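Local atomic coordinates of iron transport multicopper oxidase FET3 (Saccharomyces cerevisiae, PDB entry 1ZPU), a protein that oxidises ferrous to ferric iron at the yeast cell surface with four copper ions, feeding high-affinity iron uptake, and also oxidises cuprous copper. Residues 15-19 and 168-172; 404-410 and 442-448. All coordinates share one frame; numbering follows the deposited sequence.

Interaction 1 of 2, residues 15-19 and 168-172; sequences NVDGL and QNLIV. With MAN (alpha-D-mannopyranose), chain H; NAG (2-acetamido-2-deoxy-beta-D-glucopyranose), chain B; NAG (2-acetamido-2-deoxy-beta-D-glucopyranose), chain C.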
loop_
_atom_site.group_PDB
_atom_site.type_symbol
_atom_site.label_atom_id
_atom_site.label_comp_id
_atom_site.label_asym_id
_atom_site.label_seq_id
_atom_site.Cartn_x
_atom_site.Cartn_y
_atom_site.Cartn_z
ATOM N N ASN A 15 2.257 21.398 -12.984
ATOM C CA ASN A 15 0.928 21.730 -12.542
ATOM C C ASN A 15 0.036 20.533 -12.814
ATOM O O ASN A 15 -0.628 20.474 -13.839
ATOM C CB ASN A 15 0.414 22.998 -13.221
ATOM C CG ASN A 15 -0.889 23.485 -12.621
ATOM O OD1 ASN A 15 -1.657 22.689 -12.076
ATOM N ND2 ASN A 15 -1.149 24.790 -12.703
ATOM N N VAL A 16 0.053 19.576 -11.895
ATOM C CA VAL A 16 -0.633 18.303 -12.064
ATOM C C VAL A 16 -2.145 18.496 -12.034
ATOM O O VAL A 16 -2.891 18.001 -12.871
ATOM C CB VAL A 16 -0.250 17.369 -10.915
ATOM C CG1 VAL A 16 -0.999 16.041 -11.019
ATOM C CG2 VAL A 16 1.257 17.183 -10.893
ATOM N N ASP A 17 -2.551 19.222 -11.010
ATOM C CA ASP A 17 -3.915 19.600 -10.703
ATOM C C ASP A 17 -4.637 20.282 -11.849
ATOM O O ASP A 17 -5.799 19.971 -12.155
ATOM C CB ASP A 17 -3.844 20.616 -9.552
ATOM C CG ASP A 17 -4.787 20.283 -8.504
ATOM O OD1 ASP A 17 -5.414 19.225 -8.721
ATOM O OD2 ASP A 17 -4.920 21.010 -7.498
ATOM N N GLY A 18 -3.933 21.231 -12.458
ATOM C CA GLY A 18 -4.560 22.227 -13.272
ATOM C C GLY A 18 -4.600 23.558 -12.544
ATOM O O GLY A 18 -4.872 24.590 -13.154
ATOM N N LEU A 19 -4.324 23.555 -11.241
ATOM C CA LEU A 19 -4.443 24.799 -10.466
ATOM C C LEU A 19 -3.295 25.240 -9.538
ATOM O O LEU A 19 -3.466 26.174 -8.748
ATOM C CB LEU A 19 -5.784 24.877 -9.724
ATOM C CG LEU A 19 -6.648 23.724 -9.250
ATOM C CD1 LEU A 19 -7.778 24.379 -8.538
ATOM C CD2 LEU A 19 -7.224 22.892 -10.393
ATOM N N GLN A 168 -6.354 18.700 -2.022
ATOM C CA GLN A 168 -7.005 19.777 -2.741
ATOM C C GLN A 168 -7.868 19.307 -3.886
ATOM O O GLN A 168 -8.791 20.012 -4.277
ATOM C CB GLN A 168 -5.986 20.807 -3.207
ATOM C CG GLN A 168 -5.625 21.843 -2.130
ATOM C CD GLN A 168 -5.012 21.206 -0.885
ATOM O OE1 GLN A 168 -3.831 20.868 -0.861
ATOM N NE2 GLN A 168 -5.826 21.023 0.143
ATOM N N ASN A 169 -7.575 18.117 -4.411
ATOM C CA ASN A 169 -8.302 17.550 -5.539
ATOM C C ASN A 169 -8.051 16.071 -5.728
ATOM O O ASN A 169 -7.024 15.547 -5.299
ATOM C CB ASN A 169 -7.905 18.251 -6.845
ATOM C CG ASN A 169 -8.838 19.382 -7.207
ATOM O OD1 ASN A 169 -10.078 19.218 -7.256
ATOM N ND2 ASN A 169 -8.258 20.547 -7.459
ATOM N N LEU A 170 -8.990 15.411 -6.403
ATOM C CA LEU A 170 -8.762 14.073 -6.940
ATOM C C LEU A 170 -8.134 14.157 -8.331
ATOM O O LEU A 170 -8.506 15.009 -9.139
ATOM C CB LEU A 170 -10.085 13.288 -7.016
ATOM C CG LEU A 170 -10.721 12.909 -5.672
ATOM C CD1 LEU A 170 -11.966 12.068 -5.847
ATOM C CD2 LEU A 170 -9.711 12.172 -4.807
ATOM N N ILE A 171 -7.192 13.266 -8.611
ATOM C CA ILE A 171 -6.572 13.187 -9.923
ATOM C C ILE A 171 -6.614 11.768 -10.513
ATOM O O ILE A 171 -6.775 10.791 -9.779
ATOM C CB ILE A 171 -5.147 13.751 -9.884
ATOM C CG1 ILE A 171 -4.314 13.044 -8.806
ATOM C CG2 ILE A 171 -5.193 15.240 -9.628
ATOM C CD1 ILE A 171 -2.860 13.276 -8.943
ATOM N N VAL A 172 -6.542 11.685 -11.842
ATOM C CA VAL A 172 -6.393 10.425 -12.589
ATOM C C VAL A 172 -5.240 10.575 -13.554
ATOM O O VAL A 172 -5.135 11.606 -14.231
ATOM C CB VAL A 172 -7.637 10.021 -13.468
ATOM C CG1 VAL A 172 -8.305 8.824 -12.918
ATOM C CG2 VAL A 172 -8.633 11.161 -13.680
HETATM C C1 MAN H . -10.731 24.829 -6.764
HETATM C C2 MAN H . -11.250 23.399 -6.847
HETATM C C3 MAN H . -11.112 22.680 -5.512
HETATM C C4 MAN H . -9.701 22.852 -4.969
HETATM C C5 MAN H . -9.345 24.319 -4.871
HETATM C C6 MAN H . -7.910 24.462 -4.402
HETATM O O2 MAN H . -10.488 22.695 -7.789
HETATM O O3 MAN H . -11.369 21.302 -5.674
HETATM O O4 MAN H . -9.601 22.264 -3.701
HETATM O O5 MAN H . -9.453 24.888 -6.157
HETATM O O6 MAN H . -7.577 25.829 -4.470
HETATM C C1 NAG B . -10.452 20.423 -15.268
HETATM C C2 NAG B . -9.155 21.238 -15.310
HETATM C C3 NAG B . -9.028 22.222 -14.148
HETATM C C4 NAG B . -10.283 23.057 -13.938
HETATM C C5 NAG B . -11.457 22.076 -13.909
HETATM C C6 NAG B . -12.804 22.767 -13.825
HETATM C C7 NAG B . -6.958 20.174 -15.857
HETATM C C8 NAG B . -6.974 20.447 -17.336
HETATM N N2 NAG B . -8.068 20.324 -15.139
HETATM O O3 NAG B . -7.941 23.097 -14.330
HETATM O O4 NAG B . -10.149 23.760 -12.714
HETATM O O5 NAG B . -11.470 21.380 -15.137
HETATM O O6 NAG B . -12.980 23.409 -15.069
HETATM O O7 NAG B . -5.943 19.762 -15.305
HETATM C C1 NAG C . -10.168 25.194 -12.862
HETATM C C2 NAG C . -10.844 25.832 -11.640
HETATM C C3 NAG C . -10.645 27.342 -11.563
HETATM C C4 NAG C . -9.206 27.764 -11.821
HETATM C C5 NAG C . -8.773 27.092 -13.127
HETATM C C6 NAG C . -7.347 27.441 -13.525
HETATM C C7 NAG C . -12.879 24.732 -10.848
HETATM C C8 NAG C . -14.380 24.796 -10.863
HETATM N N2 NAG C . -12.273 25.602 -11.650
HETATM O O3 NAG C . -11.070 27.796 -10.297
HETATM O O4 NAG C . -9.186 29.171 -11.937
HETATM O O5 NAG C . -8.855 25.682 -13.005
HETATM O O6 NAG C . -6.446 26.715 -12.723
HETATM O O7 NAG C . -12.282 23.903 -10.147
#
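The side chains of Asp-17 and Asn-169 cross at about a right angle, with carboxylate and amide planes 74° apart. Asn-169 ND2 gives only weak bonds here, to OD1 and OD2 of Asp-17, each at 3.4 Å; the firmer partner of OD2 is His-144 NE2. The same ND2 reaches the O2 of a mannose at 3.1 Å. That sugar is part of an N-linked glycan of the protein itself. Asn-15 OD1 takes the N-H of Gly-18 at 2.7 Å, an Asx motif that holds the turn, with Lys-20 N as a further donor. At the backbone angles of Gly-18 (phi 105°) a CB would jam against Asp-17 O, which calls for glycine; its carbonyl O receives O6 of an N-acetylglucosamine at 2.7 Å. Apolar contact is slight: Val-16 CG1, placed trans to the backbone N (chi1 177°), touches Ile-171 CD1 at 3.9 Å, while Leu-19 leans CD1 on the mannose. The 15-19 loop, between strands 2-14 and 22-27 of the first cupredoxin domain, thus sits over outermost strand 169-172 of the second, where Gln-168 and Asn-169 form a classic bulge opposite Trp-142 of strand 133-142, whose side chain also touches those of Val-16 and Asp-17.

Interaction 2 of 2, residues 404-410 and 442-448; sequences IQRDRTY and RPQSNFV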
loop_
_atom_site.group_PDB
_atom_site.type_symbol
_atom_site.label_atom_id
_atom_site.label_comp_id
_atom_site.label_asym_id
_atom_site.label_seq_id
_atom_site.Cartn_x
_atom_site.Cartn_y
_atom_site.Cartn_z
ATOM N N ILE A 404 -10.858 -13.659 6.228
ATOM C CA ILE A 404 -11.867 -14.584 6.761
ATOM C C ILE A 404 -12.985 -13.901 7.567
ATOM O O ILE A 404 -14.086 -14.448 7.695
ATOM C CB ILE A 404 -11.233 -15.746 7.550
ATOM C CG1 ILE A 404 -10.612 -15.244 8.845
ATOM C CG2 ILE A 404 -10.184 -16.455 6.701
ATOM C CD1 ILE A 404 -10.419 -16.324 9.846
ATOM N N GLN A 405 -12.697 -12.719 8.113
ATOM C CA GLN A 405 -13.731 -11.839 8.686
ATOM C C GLN A 405 -13.369 -10.373 8.520
ATOM O O GLN A 405 -12.215 -9.985 8.700
ATOM C CB GLN A 405 -14.009 -12.133 10.170
ATOM C CG GLN A 405 -14.934 -11.089 10.822
ATOM C CD GLN A 405 -15.571 -11.538 12.129
ATOM O OE1 GLN A 405 -16.237 -12.579 12.196
ATOM N NE2 GLN A 405 -15.397 -10.731 13.169
ATOM N N ARG A 406 -14.366 -9.570 8.164
ATOM C CA ARG A 406 -14.238 -8.128 8.149
ATOM C C ARG A 406 -15.579 -7.515 8.536
ATOM O O ARG A 406 -16.452 -7.309 7.687
ATOM C CB ARG A 406 -13.809 -7.636 6.773
ATOM C CG ARG A 406 -13.633 -6.132 6.744
ATOM C CD ARG A 406 -14.347 -5.549 5.569
ATOM N NE ARG A 406 -13.373 -5.060 4.627
ATOM C CZ ARG A 406 -13.490 -5.120 3.310
ATOM N NH1 ARG A 406 -14.564 -5.670 2.755
ATOM N NH2 ARG A 406 -12.503 -4.624 2.549
ATOM N N ASP A 407 -15.729 -7.212 9.821
ATOM C CA ASP A 407 -17.024 -6.842 10.394
ATOM C C ASP A 407 -17.572 -5.512 9.830
ATOM O O ASP A 407 -16.836 -4.748 9.195
ATOM C CB ASP A 407 -16.916 -6.833 11.930
ATOM C CG ASP A 407 -18.235 -7.154 12.630
ATOM O OD1 ASP A 407 -19.282 -7.297 11.964
ATOM O OD2 ASP A 407 -18.223 -7.258 13.876
ATOM N N ARG A 408 -18.863 -5.265 10.062
ATOM C CA ARG A 408 -19.589 -4.082 9.576
ATOM C C ARG A 408 -19.110 -2.790 10.231
ATOM O O ARG A 408 -18.368 -2.826 11.213
ATOM C CB ARG A 408 -21.089 -4.236 9.852
ATOM C CG ARG A 408 -21.479 -4.117 11.335
ATOM C CD ARG A 408 -22.965 -4.296 11.542
ATOM N NE ARG A 408 -23.371 -4.229 12.947
ATOM C CZ ARG A 408 -23.675 -3.110 13.608
ATOM N NH1 ARG A 408 -23.598 -1.928 13.020
ATOM N NH2 ARG A 408 -24.048 -3.169 14.880
ATOM N N THR A 409 -19.554 -1.653 9.701
ATOM C CA THR A 409 -19.266 -0.369 10.327
ATOM C C THR A 409 -20.026 -0.226 11.634
ATOM O O THR A 409 -21.209 -0.556 11.710
ATOM C CB THR A 409 -19.550 0.821 9.376
ATOM O OG1 THR A 409 -18.497 0.901 8.398
ATOM C CG2 THR A 409 -19.615 2.150 10.137
ATOM N N TYR A 410 -19.314 0.228 12.663
ATOM C CA TYR A 410 -19.926 0.618 13.929
ATOM C C TYR A 410 -19.863 2.139 14.059
ATOM O O TYR A 410 -18.847 2.703 14.472
ATOM C CB TYR A 410 -19.274 -0.099 15.123
ATOM C CG TYR A 410 -19.496 -1.601 15.110
ATOM C CD1 TYR A 410 -18.487 -2.471 14.685
ATOM C CD2 TYR A 410 -20.725 -2.155 15.489
ATOM C CE1 TYR A 410 -18.690 -3.851 14.651
ATOM C CE2 TYR A 410 -20.932 -3.536 15.457
ATOM C CZ TYR A 410 -19.911 -4.373 15.036
ATOM O OH TYR A 410 -20.107 -5.726 14.987
ATOM N N ARG A 442 -13.442 -1.318 8.799
ATOM C CA ARG A 442 -14.449 -0.287 8.872
ATOM C C ARG A 442 -14.318 0.462 10.200
ATOM O O ARG A 442 -13.669 -0.028 11.130
ATOM C CB ARG A 442 -15.845 -0.889 8.659
ATOM C CG ARG A 442 -16.075 -1.320 7.214
ATOM C CD ARG A 442 -17.403 -2.017 7.009
ATOM N NE ARG A 442 -17.552 -2.485 5.630
ATOM C CZ ARG A 442 -17.549 -3.764 5.250
ATOM N NH1 ARG A 442 -17.414 -4.741 6.136
ATOM N NH2 ARG A 442 -17.685 -4.065 3.965
ATOM N N PRO A 443 -14.891 1.677 10.279
ATOM C CA PRO A 443 -14.887 2.437 11.529
ATOM C C PRO A 443 -15.292 1.615 12.752
ATOM O O PRO A 443 -16.355 0.976 12.763
ATOM C CB PRO A 443 -15.917 3.533 11.262
ATOM C CG PRO A 443 -15.765 3.787 9.813
ATOM C CD PRO A 443 -15.554 2.434 9.200
ATOM N N GLN A 444 -14.422 1.629 13.759
ATOM C CA GLN A 444 -14.666 0.993 15.050
ATOM C C GLN A 444 -14.949 -0.509 14.941
ATOM O O GLN A 444 -15.558 -1.100 15.830
ATOM C CB GLN A 444 -15.794 1.709 15.797
ATOM C CG GLN A 444 -15.606 3.217 15.963
ATOM C CD GLN A 444 -16.389 3.780 17.151
ATOM O OE1 GLN A 444 -15.802 4.337 18.084
ATOM N NE2 GLN A 444 -17.713 3.620 17.129
ATOM N N SER A 445 -14.484 -1.130 13.863
ATOM C CA SER A 445 -14.786 -2.534 13.610
ATOM C C SER A 445 -13.559 -3.437 13.740
ATOM O O SER A 445 -12.617 -3.113 14.453
ATOM C CB SER A 445 -15.462 -2.695 12.248
ATOM O OG SER A 445 -16.213 -3.892 12.218
ATOM N N ASN A 446 -13.589 -4.581 13.066
ATOM C CA ASN A 446 -12.515 -5.558 13.165
ATOM C C ASN A 446 -12.354 -6.356 11.891
ATOM O O ASN A 446 -13.260 -6.399 11.058
ATOM C CB ASN A 446 -12.743 -6.506 14.358
ATOM C CG ASN A 446 -14.095 -7.214 14.307
ATOM O OD1 ASN A 446 -14.271 -8.205 13.596
ATOM N ND2 ASN A 446 -15.046 -6.715 15.074
ATOM N N PHE A 447 -11.188 -6.969 11.733
ATOM C CA PHE A 447 -11.011 -7.983 10.710
ATOM C C PHE A 447 -10.062 -9.079 11.153
ATOM O O PHE A 447 -9.328 -8.921 12.136
ATOM C CB PHE A 447 -10.656 -7.386 9.333
ATOM C CG PHE A 447 -9.244 -6.845 9.196
ATOM C CD1 PHE A 447 -9.035 -5.604 8.602
ATOM C CD2 PHE A 447 -8.132 -7.584 9.579
ATOM C CE1 PHE A 447 -7.744 -5.090 8.419
ATOM C CE2 PHE A 447 -6.844 -7.076 9.412
ATOM C CZ PHE A 447 -6.652 -5.830 8.823
ATOM N N VAL A 448 -10.117 -10.206 10.449
ATOM C CA VAL A 448 -9.240 -11.336 10.715
ATOM C C VAL A 448 -8.725 -11.864 9.387
ATOM O O VAL A 448 -9.501 -12.173 8.476
ATOM C CB VAL A 448 -9.944 -12.468 11.502
ATOM C CG1 VAL A 448 -8.957 -13.557 11.859
ATOM C CG2 VAL A 448 -10.576 -11.945 12.761
#
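Arg-442 runs extended from CG to NE past Thr-409 OG1 and brings its guanidinium across the chain of Arg-406, whose CD lies over one face of it. NH1 donates to Asp-407 O at 3.1 Å, in the guanidinium plane but from above the carbonyl plane. The two arginines, their guanidinium planes 65° apart, share Asp-298, which forms salt bridges with both. An alanine in place of Arg-442 would probably leave Asp-407 O without its NH1 donor, Asp-298 with one arginine fewer, and Arg-406 CD without the flat group it lies over. Pro-443 is the second residue of a type II turn from Arg-442 to Ser-445, and its O accepts from Tyr-410 N at 3.1 Å. Gln-444 NE2 returns a bond to Tyr-410 O and a second to Glu-416 O. Ser-445 OG, rotated trans to its backbone N (chi1 -157°), donates to Arg-408 O. Next, Asn-446 O receives Asp-407 N, while its OD1 takes Gln-405 NE2 at 2.8 Å; ND2 binds His-419 O and, weakly, Asp-407 OD2, which also accepts from Tyr-410 OH. Phe-447 pairs with Arg-406 in a non-hydrogen-bonded antiparallel site. Val-448 O takes both Ile-404 N and Gln-405 N, a classic beta bulge, and CG1 packs on Ile-404 CD1 at 3.7 Å. Beyond strand 401-406 and before 446-452, in the third cupredoxin domain, the chains thus stay joined: side-chain bonds to backbone carbonyls supplement Tyr-410 N to Pro-443 O, and the shared aspartate probably offsets the arginines' charge.

In the fold
Both contacts are largely buried, yet they differ in kind. Interaction 1 brings together sequence-distant parts of the first and second cupredoxin domains and is small, with weak direct bonds supplemented by a glycan that bridges the two segments. Interaction 2 stays inside the third domain, buries nearly four times the surface, and joins neighbouring antiparallel strands through backbone bonds and charged or amide side chains. A classic bulge joins the two segments in interaction 2, whereas that of interaction 1 lies between Gln-168/Asn-169 and a third element, strand 133-142. The contacts share no strand or sheet, and their centres are 32 Å apart. Interaction 1 lies away from the copper sites, whereas Phe-447 of interaction 2 comes within about 7 Å of the side chain of His-392, a type 1 copper ligand.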